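Local coordinates for protein dihydrodipicolinate synthase (Rhodopseudomonas palustris, PDB 3DZ1) that probably acts as a 4-hydroxy-tetrahydrodipicolinate synthase of the DapA family, a pyruvate-dependent TIM-barrel lyase of the lysine biosynthesis pathway, at residues Q258-G261 with L262-K266; Y267-K271 with R272-S276; P152-I155 with R156-M160; A109-P112 with S113-T116. All coordinates share one frame; numbering follows the deposited sequence.

Interaction 1 of 4, residues Q258-G261 with L262-K266; sequences QGVG and LSVRK
V260 and V264 meet one helical turn apart, the methyl CG1 of V260 lying 3.8 Å from CG2 of V264, with the two side chains passing each other at a slant. CG2 of V264 also rests against the carbonyl beneath it, 3.3 Å from V260 O. With CG1 of V264 anti to the backbone N (chi1 174°), CG2 is left beside that N and against V260 O. The same carbonyl receives the backbone bond V264 N to V260 O at 2.9 Å. The next turn bond, R265 N to G261 O at 3.0 Å, is straighter, with 167° at the hydrogen. CG of R265 packs on that oxygen as well, 3.3 Å from G261 O, and the chain then turns to bring the G261 backbone to the guanidinium edge, though the modelled fit there is too close to rely on. Further out, R265 NE forms a salt bridge with E255, which ties this first turn to the preceding helix 238-255. S263 sets its CB against V260 O at 3.3 Å, while its OG is hydrogen-bonded to A285 O and Q280 OE1. G259, just before the helix, has a positive phi of 83°, a backbone shape in which a CB would press on the preceding carbonyl oxygen. The two i to i+4 bonds mark the contact as the opening turn of helix 260-271. V264 packs on Y254 and E255 of helix 238-255, V260 touches L287 of a loop and P174 of the second subunit, and K266 makes a salt bridge with E54, in the loop after strand 45-48.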
loop_
_atom_site.group_PDB
_atom_site.type_symbol
_atom_site.label_atom_id
_atom_site.label_comp_id
_atom_site.label_asym_id
_atom_site.label_seq_id
_atom_site.Cartn_x
_atom_site.Cartn_y
_atom_site.Cartn_z
ATOM N N GLN A 258 4.135 -10.319 -13.770
ATOM C CA GLN A 258 5.165 -9.594 -13.037
ATOM C C GLN A 258 6.351 -10.489 -12.695
ATOM O O GLN A 258 6.176 -11.600 -12.199
ATOM C CB GLN A 258 4.573 -8.999 -11.758
ATOM C CG GLN A 258 3.573 -7.884 -12.014
ATOM C CD GLN A 258 4.201 -6.699 -12.726
ATOM O OE1 GLN A 258 5.140 -6.082 -12.220
ATOM N NE2 GLN A 258 3.686 -6.378 -13.909
ATOM N N GLY A 259 7.558 -10.001 -12.969
ATOM C CA GLY A 259 8.757 -10.771 -12.681
ATOM C C GLY A 259 9.095 -11.778 -13.765
ATOM O O GLY A 259 10.175 -11.727 -14.365
ATOM N N VAL A 260 8.167 -12.695 -14.019
ATOM C CA VAL A 260 8.352 -13.725 -15.035
ATOM C C VAL A 260 8.398 -13.106 -16.431
ATOM O O VAL A 260 9.050 -13.632 -17.334
ATOM C CB VAL A 260 7.198 -14.754 -14.992
ATOM C CG1 VAL A 260 7.429 -15.842 -16.029
ATOM C CG2 VAL A 260 7.085 -15.352 -13.603
ATOM N N GLY A 261 7.706 -11.981 -16.590
ATOM C CA GLY A 261 7.644 -11.293 -17.866
ATOM C C GLY A 261 8.974 -11.029 -18.545
ATOM O O GLY A 261 9.126 -11.295 -19.737
ATOM N N LEU A 262 9.936 -10.495 -17.799
ATOM C CA LEU A 262 11.250 -10.202 -18.360
ATOM C C LEU A 262 11.947 -11.491 -18.777
ATOM O O LEU A 262 12.629 -11.535 -19.800
ATOM C CB LEU A 262 12.114 -9.464 -17.335
ATOM C CG LEU A 262 13.512 -9.063 -17.812
ATOM C CD1 LEU A 262 13.405 -8.144 -19.025
ATOM C CD2 LEU A 262 14.247 -8.365 -16.681
ATOM N N SER A 263 11.773 -12.537 -17.975
ATOM C CA SER A 263 12.379 -13.828 -18.272
ATOM C C SER A 263 11.804 -14.389 -19.559
ATOM O O SER A 263 12.520 -15.007 -20.349
ATOM C CB SER A 263 12.132 -14.815 -17.130
ATOM O OG SER A 263 12.784 -14.376 -15.952
ATOM N N VAL A 264 10.508 -14.180 -19.770
ATOM C CA VAL A 264 9.862 -14.675 -20.979
ATOM C C VAL A 264 10.379 -13.910 -22.192
ATOM O O VAL A 264 10.734 -14.512 -23.207
ATOM C CB VAL A 264 8.324 -14.537 -20.900
ATOM C CG1 VAL A 264 7.692 -14.925 -22.236
ATOM C CG2 VAL A 264 7.781 -15.432 -19.792
ATOM N N ARG A 265 10.423 -12.585 -22.076
ATOM C CA ARG A 265 10.902 -11.720 -23.158
ATOM C C ARG A 265 12.315 -12.071 -23.594
ATOM O O ARG A 265 12.577 -12.288 -24.775
ATOM C CB ARG A 265 10.928 -10.254 -22.723
ATOM C CG ARG A 265 9.584 -9.598 -22.520
ATOM C CD ARG A 265 9.782 -8.167 -22.034
ATOM N NE ARG A 265 8.520 -7.485 -21.775
ATOM C CZ ARG A 265 7.636 -7.863 -20.857
ATOM N NH1 ARG A 265 7.870 -8.922 -20.103
ATOM N NH2 ARG A 265 6.514 -7.176 -20.693
ATOM N N LYS A 266 13.234 -12.086 -22.636
ATOM C CA LYS A 266 14.624 -12.381 -22.945
ATOM C C LYS A 266 14.834 -13.790 -23.481
ATOM O O LYS A 266 15.687 -14.008 -24.342
ATOM C CB LYS A 266 15.498 -12.119 -21.717
ATOM C CG LYS A 266 15.718 -10.622 -21.469
ATOM C CD LYS A 266 16.825 -10.368 -20.457
ATOM C CE LYS A 266 17.310 -8.931 -20.536
ATOM N NZ LYS A 266 18.484 -8.692 -19.653
#

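Interaction 2 of 4, residues Y267-K271 with R272-S276; sequences YVLKK and RGLLS
R272 and V268 run side by side because R272 CG stands beside its own backbone N (chi1 -65°), which directs the start of the chain back along the helix. R272 CG thereby comes 4.0 Å from V268 CG1, the two side chains pointing the same way. L269 has a similar first torsion (chi1 -69°) and extends beyond it; its CD2 lies 3.8 Å from CD1 of L274, the two chains slanting across one another, and its CB is 3.9 Å from CG of L275. Behind these apolar contacts the backbone turns sharply. L269 O takes two N-H groups: L274 N at 2.9 Å, coming nearly head-on to the carbonyl, and L275 N at 3.3 Å, approaching well above its plane. K270 O accepts G273 N at 2.8 Å, and water 1 bridges that oxygen to L275 O, donating to both. K270 CA adds a CA-H...O contact to L275 O. R272's guanidinium leaves the turn for a salt bridge with D224 and a bond to C221 O, while L274 and L275 pack on L34 of helix 28-40. G273, at positive phi (81°), is the first residue to depart from helical angles; with the 6→1 bond L274 N to L269 O and the 5→2 bond G273 N to K270 O, this is a Schellman motif closing the C-terminal end of helix 260-271.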
loop_
_atom_site.group_PDB
_atom_site.type_symbol
_atom_site.label_atom_id
_atom_site.label_comp_id
_atom_site.label_asym_id
_atom_site.label_seq_id
_atom_site.Cartn_x
_atom_site.Cartn_y
_atom_site.Cartn_z
ATOM N N TYR A 267 14.053 -14.741 -22.982
ATOM C CA TYR A 267 14.150 -16.118 -23.450
ATOM C C TYR A 267 13.785 -16.173 -24.938
ATOM O O TYR A 267 14.496 -16.771 -25.742
ATOM C CB TYR A 267 13.198 -17.014 -22.651
ATOM C CG TYR A 267 13.040 -18.409 -23.218
ATOM C CD1 TYR A 267 14.095 -19.320 -23.190
ATOM C CD2 TYR A 267 11.839 -18.812 -23.802
ATOM C CE1 TYR A 267 13.958 -20.601 -23.733
ATOM C CE2 TYR A 267 11.690 -20.088 -24.347
ATOM C CZ TYR A 267 12.753 -20.976 -24.310
ATOM O OH TYR A 267 12.614 -22.229 -24.855
ATOM N N VAL A 268 12.677 -15.538 -25.303
ATOM C CA VAL A 268 12.231 -15.540 -26.694
ATOM C C VAL A 268 13.143 -14.729 -27.620
ATOM O O VAL A 268 13.462 -15.168 -28.726
ATOM C CB VAL A 268 10.785 -15.004 -26.815
ATOM C CG1 VAL A 268 10.370 -14.951 -28.277
ATOM C CG2 VAL A 268 9.830 -15.907 -26.036
ATOM N N LEU A 269 13.565 -13.553 -27.171
ATOM C CA LEU A 269 14.434 -12.714 -27.992
ATOM C C LEU A 269 15.752 -13.428 -28.284
ATOM O O LEU A 269 16.372 -13.201 -29.323
ATOM C CB LEU A 269 14.697 -11.375 -27.296
ATOM C CG LEU A 269 13.477 -10.453 -27.196
ATOM C CD1 LEU A 269 13.803 -9.247 -26.325
ATOM C CD2 LEU A 269 13.062 -10.010 -28.593
ATOM N N LYS A 270 16.176 -14.292 -27.366
ATOM C CA LYS A 270 17.411 -15.046 -27.561
ATOM C C LYS A 270 17.128 -16.131 -28.596
ATOM O O LYS A 270 17.911 -16.355 -29.517
ATOM C CB LYS A 270 17.856 -15.694 -26.244
ATOM C CG LYS A 270 19.109 -16.554 -26.369
ATOM C CD LYS A 270 19.393 -17.300 -25.074
ATOM C CE LYS A 270 20.524 -18.303 -25.247
ATOM N NZ LYS A 270 20.635 -19.206 -24.060
ATOM N N LYS A 271 15.991 -16.798 -28.431
ATOM C CA LYS A 271 15.573 -17.856 -29.340
ATOM C C LYS A 271 15.398 -17.293 -30.751
ATOM O O LYS A 271 15.575 -18.009 -31.742
ATOM C CB LYS A 271 14.262 -18.467 -28.838
ATOM C CG LYS A 271 13.718 -19.594 -29.687
ATOM C CD LYS A 271 12.426 -20.159 -29.091
ATOM C CE LYS A 271 12.683 -20.916 -27.795
ATOM N NZ LYS A 271 13.509 -22.133 -28.035
ATOM N N ARG A 272 15.052 -16.010 -30.843
ATOM C CA ARG A 272 14.877 -15.370 -32.141
ATOM C C ARG A 272 16.211 -14.890 -32.719
ATOM O O ARG A 272 16.254 -14.320 -33.810
ATOM C CB ARG A 272 13.899 -14.195 -32.037
ATOM C CG ARG A 272 12.482 -14.609 -31.675
ATOM C CD ARG A 272 11.496 -13.472 -31.882
ATOM N NE ARG A 272 11.289 -13.186 -33.299
ATOM C CZ ARG A 272 10.532 -12.197 -33.766
ATOM N NH1 ARG A 272 9.903 -11.387 -32.927
ATOM N NH2 ARG A 272 10.405 -12.018 -35.074
ATOM N N GLY A 273 17.291 -15.119 -31.974
ATOM C CA GLY A 273 18.612 -14.727 -32.432
ATOM C C GLY A 273 18.984 -13.269 -32.235
ATOM O O GLY A 273 19.976 -12.808 -32.802
ATOM N N LEU A 274 18.207 -12.544 -31.430
ATOM C CA LEU A 274 18.468 -11.129 -31.185
ATOM C C LEU A 274 19.373 -10.901 -29.978
ATOM O O LEU A 274 20.140 -9.939 -29.944
ATOM C CB LEU A 274 17.142 -10.378 -31.006
ATOM C CG LEU A 274 16.192 -10.507 -32.204
ATOM C CD1 LEU A 274 14.858 -9.854 -31.890
ATOM C CD2 LEU A 274 16.833 -9.874 -33.430
ATOM N N LEU A 275 19.279 -11.777 -28.984
ATOM C CA LEU A 275 20.126 -11.668 -27.799
ATOM C C LEU A 275 21.081 -12.862 -27.762
ATOM O O LEU A 275 20.697 -13.973 -28.126
ATOM C CB LEU A 275 19.283 -11.667 -26.515
ATOM C CG LEU A 275 18.313 -10.512 -26.255
ATOM C CD1 LEU A 275 17.658 -10.695 -24.883
ATOM C CD2 LEU A 275 19.058 -9.193 -26.311
ATOM N N SER A 276 22.321 -12.625 -27.337
ATOM C CA SER A 276 23.315 -13.690 -27.219
ATOM C C SER A 276 22.984 -14.504 -25.978
ATOM O O SER A 276 23.141 -15.726 -25.957
ATOM C CB SER A 276 24.727 -13.111 -27.060
ATOM O OG SER A 276 25.159 -12.475 -28.244
HETATM O O HOH W 1 21.137 -16.099 -30.086
#

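Interaction 3 of 4, residues P152-I155 with R156-M160; sequences PKVI and RQIVM
Helix 152-161 lies in the TIM barrel's connection between strands 137-141 and 165-170, and this contact is its first two turns, recognisable from four consecutive i to i+4 backbone bonds. R156 N meets P152 O at 2.8 Å, Q157 N meets K153 O, I158 N meets V154 O and V159 N meets I155 O, all with N-H...O angles of at least 155°. On the polar face K153 and R156 lie side by side and point the same way, K153 CG being 3.8 Å from NH2 of R156. Their charged ends stay apart, with K153 NZ 5.4 Å from R156 NH2. Water 2 joins this pair: it donates to K153 O at 2.7 Å and accepts from R156 NE at 2.8 Å, sitting in the plane of the guanidinium at its edge. A bend at chi3 (62°) turns the guanidinium back toward K153, and the group is further held by S190 through NH1 and by a cation-pi contact with F185. The apolar side is built from V154 and I158, whose chains pass at a slant with V154 CG1 3.9 Å from I158 CD1. CG1 of I158 also lies on the V154 carbonyl, 3.1 Å from V154 O, since this branch stands beside the backbone N (chi1 -66°). Outward from these turns, I158 packs on W137 and L139 of strand 137-141 and on F124 of helix 117-131, where V154 touches I120; on another flank P152 and K153 meet F185 of helix 176-188.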
loop_
_atom_site.group_PDB
_atom_site.type_symbol
_atom_site.label_atom_id
_atom_site.label_comp_id
_atom_site.label_asym_id
_atom_site.label_seq_id
_atom_site.Cartn_x
_atom_site.Cartn_y
_atom_site.Cartn_z
ATOM N N PRO A 152 -8.387 11.359 -16.053
ATOM C CA PRO A 152 -8.189 12.044 -17.331
ATOM C C PRO A 152 -7.994 13.545 -17.123
ATOM O O PRO A 152 -7.179 14.162 -17.796
ATOM C CB PRO A 152 -9.468 11.716 -18.089
ATOM C CG PRO A 152 -9.742 10.314 -17.642
ATOM C CD PRO A 152 -9.497 10.395 -16.143
ATOM N N LYS A 153 -8.739 14.122 -16.181
ATOM C CA LYS A 153 -8.624 15.553 -15.888
ATOM C C LYS A 153 -7.249 15.892 -15.320
ATOM O O LYS A 153 -6.694 16.959 -15.606
ATOM C CB LYS A 153 -9.714 15.992 -14.900
ATOM C CG LYS A 153 -11.119 15.962 -15.483
ATOM C CD LYS A 153 -12.157 16.459 -14.490
ATOM C CE LYS A 153 -13.540 16.498 -15.134
ATOM N NZ LYS A 153 -14.595 16.982 -14.191
ATOM N N VAL A 154 -6.703 14.994 -14.505
ATOM C CA VAL A 154 -5.381 15.215 -13.926
ATOM C C VAL A 154 -4.349 15.140 -15.044
ATOM O O VAL A 154 -3.404 15.932 -15.096
ATOM C CB VAL A 154 -5.047 14.162 -12.830
ATOM C CG1 VAL A 154 -3.540 14.109 -12.587
ATOM C CG2 VAL A 154 -5.754 14.525 -11.532
ATOM N N ILE A 155 -4.529 14.178 -15.942
ATOM C CA ILE A 155 -3.619 14.030 -17.064
ATOM C C ILE A 155 -3.676 15.299 -17.908
ATOM O O ILE A 155 -2.640 15.843 -18.286
ATOM C CB ILE A 155 -3.997 12.813 -17.932
ATOM C CG1 ILE A 155 -3.700 11.525 -17.159
ATOM C CG2 ILE A 155 -3.226 12.849 -19.260
ATOM C CD1 ILE A 155 -4.195 10.264 -17.835
ATOM N N ARG A 156 -4.889 15.772 -18.189
ATOM C CA ARG A 156 -5.063 16.982 -18.986
ATOM C C ARG A 156 -4.328 18.167 -18.366
ATOM O O ARG A 156 -3.675 18.945 -19.069
ATOM C CB ARG A 156 -6.549 17.321 -19.135
ATOM C CG ARG A 156 -6.802 18.652 -19.843
ATOM C CD ARG A 156 -8.287 18.907 -20.042
ATOM N NE ARG A 156 -8.999 19.006 -18.774
ATOM C CZ ARG A 156 -10.318 19.120 -18.664
ATOM N NH1 ARG A 156 -11.077 19.149 -19.750
ATOM N NH2 ARG A 156 -10.877 19.200 -17.464
ATOM N N GLN A 157 -4.438 18.302 -17.048
ATOM C CA GLN A 157 -3.774 19.385 -16.335
ATOM C C GLN A 157 -2.255 19.274 -16.445
ATOM O O GLN A 157 -1.570 20.266 -16.700
ATOM C CB GLN A 157 -4.198 19.376 -14.865
ATOM C CG GLN A 157 -3.484 20.396 -13.995
ATOM C CD GLN A 157 -4.258 20.698 -12.725
ATOM O OE1 GLN A 157 -4.867 19.807 -12.130
ATOM N NE2 GLN A 157 -4.232 21.956 -12.298
ATOM N N ILE A 158 -1.732 18.067 -16.246
ATOM C CA ILE A 158 -0.292 17.833 -16.333
ATOM C C ILE A 158 0.228 18.266 -17.698
ATOM O O ILE A 158 1.255 18.942 -17.801
ATOM C CB ILE A 158 0.047 16.337 -16.147
ATOM C CG1 ILE A 158 -0.294 15.899 -14.726
ATOM C CG2 ILE A 158 1.521 16.090 -16.454
ATOM C CD1 ILE A 158 -0.187 14.403 -14.507
ATOM N N VAL A 159 -0.485 17.867 -18.744
ATOM C CA VAL A 159 -0.090 18.202 -20.107
ATOM C C VAL A 159 -0.172 19.702 -20.383
ATOM O O VAL A 159 0.787 20.306 -20.872
ATOM C CB VAL A 159 -0.969 17.461 -21.133
ATOM C CG1 VAL A 159 -0.647 17.943 -22.539
ATOM C CG2 VAL A 159 -0.737 15.953 -21.030
HETATM N N MSE A 160 -1.314 20.304 -20.067
HETATM C CA MSE A 160 -1.496 21.730 -20.309
HETATM C C MSE A 160 -0.625 22.622 -19.418
HETATM O O MSE A 160 -0.350 23.773 -19.767
HETATM C CB MSE A 160 -2.974 22.102 -20.160
HETATM C CG MSE A 160 -3.885 21.393 -21.161
HETATM SE SE MSE A 160 -3.384 21.652 -23.026
HETATM C CE MSE A 160 -4.361 23.296 -23.362
HETATM O O HOH W 2 -8.025 19.272 -16.207
#

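Interaction 4 of 4, residues A109-P112 with S113-T116; sequences APPP and SLRT
P111 and L114 are the ends of a type I beta turn, P111-P112-S113-L114, in the loop that joins strand 105-108 to helix 117-131 of the TIM barrel. The evidence in the backbone is the helical-type angles at both P112 and S113, and a weak hydrogen bond from L114 N to P111 O, 3.5 Å long but nearly straight (163° at the hydrogen). Apolar packing accompanies it. L114 has CG beside its backbone N (chi1 -51°), and this swings the isobutyl group back across the turn, slanting across P111 at its CG and CD. CD1 of L114 is 3.6 Å from P111 CD and 3.8 Å from P110 CB, reaching both prolines. Outside the turn, L114 and P111 share Y123 of helix 117-131, and P110 rests on F124 of the same helix. Further polar contacts lie beyond the turn bond. T116 is the N-cap of helix 117-131, its OG1 accepting from Q119 N, and R115 N bonds to Q119 OE1. At the subunit boundary L114 O takes a hydrogen bond from NH2 of R115 of the third subunit, and R115 NH2 gives the reciprocal bond to L114 O of that subunit. Among the apolar contacts of L114 with the two prolines, P111 CG to L114 CG is the closest, at 3.5 Å, tighter than usual van der Waals contact.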
loop_
_atom_site.group_PDB
_atom_site.type_symbol
_atom_site.label_atom_id
_atom_site.label_comp_id
_atom_site.label_asym_id
_atom_site.label_seq_id
_atom_site.Cartn_x
_atom_site.Cartn_y
_atom_site.Cartn_z
ATOM N N ALA A 109 7.820 8.796 -14.948
ATOM C CA ALA A 109 6.771 8.130 -14.191
ATOM C C ALA A 109 6.771 8.794 -12.822
ATOM O O ALA A 109 7.797 9.301 -12.374
ATOM C CB ALA A 109 7.073 6.642 -14.055
ATOM N N PRO A 110 5.621 8.809 -12.141
ATOM C CA PRO A 110 5.568 9.437 -10.820
ATOM C C PRO A 110 6.048 8.502 -9.718
ATOM O O PRO A 110 6.000 7.278 -9.866
ATOM C CB PRO A 110 4.088 9.757 -10.663
ATOM C CG PRO A 110 3.452 8.553 -11.288
ATOM C CD PRO A 110 4.281 8.357 -12.561
ATOM N N PRO A 111 6.550 9.064 -8.609
ATOM C CA PRO A 111 7.001 8.195 -7.519
ATOM C C PRO A 111 5.752 7.481 -6.993
ATOM O O PRO A 111 4.650 8.024 -7.057
ATOM C CB PRO A 111 7.598 9.180 -6.510
ATOM C CG PRO A 111 6.903 10.480 -6.824
ATOM C CD PRO A 111 6.876 10.471 -8.330
ATOM N N PRO A 112 5.909 6.263 -6.460
ATOM C CA PRO A 112 4.783 5.480 -5.937
ATOM C C PRO A 112 3.974 6.045 -4.767
ATOM O O PRO A 112 2.891 5.542 -4.470
ATOM C CB PRO A 112 5.431 4.138 -5.595
ATOM C CG PRO A 112 6.810 4.549 -5.160
ATOM C CD PRO A 112 7.190 5.576 -6.211
ATOM N N SER A 113 4.474 7.095 -4.125
ATOM C CA SER A 113 3.786 7.672 -2.972
ATOM C C SER A 113 2.725 8.733 -3.258
ATOM O O SER A 113 1.882 9.005 -2.406
ATOM C CB SER A 113 4.812 8.257 -1.996
ATOM O OG SER A 113 5.513 9.342 -2.580
ATOM N N LEU A 114 2.759 9.331 -4.444
ATOM C CA LEU A 114 1.796 10.374 -4.792
ATOM C C LEU A 114 0.346 9.883 -4.775
ATOM O O LEU A 114 0.002 8.897 -5.432
ATOM C CB LEU A 114 2.128 10.955 -6.169
ATOM C CG LEU A 114 3.576 11.404 -6.392
ATOM C CD1 LEU A 114 3.685 12.094 -7.741
ATOM C CD2 LEU A 114 4.016 12.343 -5.277
ATOM N N ARG A 115 -0.505 10.574 -4.024
ATOM C CA ARG A 115 -1.911 10.190 -3.937
ATOM C C ARG A 115 -2.871 11.287 -4.390
ATOM O O ARG A 115 -3.679 11.082 -5.301
ATOM C CB ARG A 115 -2.263 9.767 -2.505
ATOM C CG ARG A 115 -1.388 8.656 -1.952
ATOM C CD ARG A 115 -1.875 8.146 -0.599
ATOM N NE ARG A 115 -2.803 7.016 -0.705
ATOM C CZ ARG A 115 -4.083 7.110 -1.057
ATOM N NH1 ARG A 115 -4.616 8.289 -1.347
ATOM N NH2 ARG A 115 -4.833 6.018 -1.111
ATOM N N THR A 116 -2.789 12.456 -3.761
ATOM C CA THR A 116 -3.682 13.550 -4.117
ATOM C C THR A 116 -3.333 14.090 -5.496
ATOM O O THR A 116 -2.184 14.022 -5.934
ATOM C CB THR A 116 -3.612 14.704 -3.095
ATOM O OG1 THR A 116 -2.412 15.453 -3.298
ATOM C CG2 THR A 116 -3.619 14.152 -1.671
#

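All four interactions lie in one eight-stranded TIM-barrel domain, in the chain order 4, 3, 1, 2. Interactions 1 and 2 share helix 260-271, one in its opening turns, the other at its C-terminal end; their centres are about 13 Å apart and they touch, K266 O packing on L275 CD1 at 3.9 Å. Interactions 3 and 4 are neighbours about 15 Å apart between centres without touching, and both pack on helix 117-131. Interactions 2 and 3 have centres about 39 Å apart on opposite sides of the chain's centre. Interaction 1 touches the second subunit and interactions 3 and 4 the third, so the two regions face different neighbours in the tetramer.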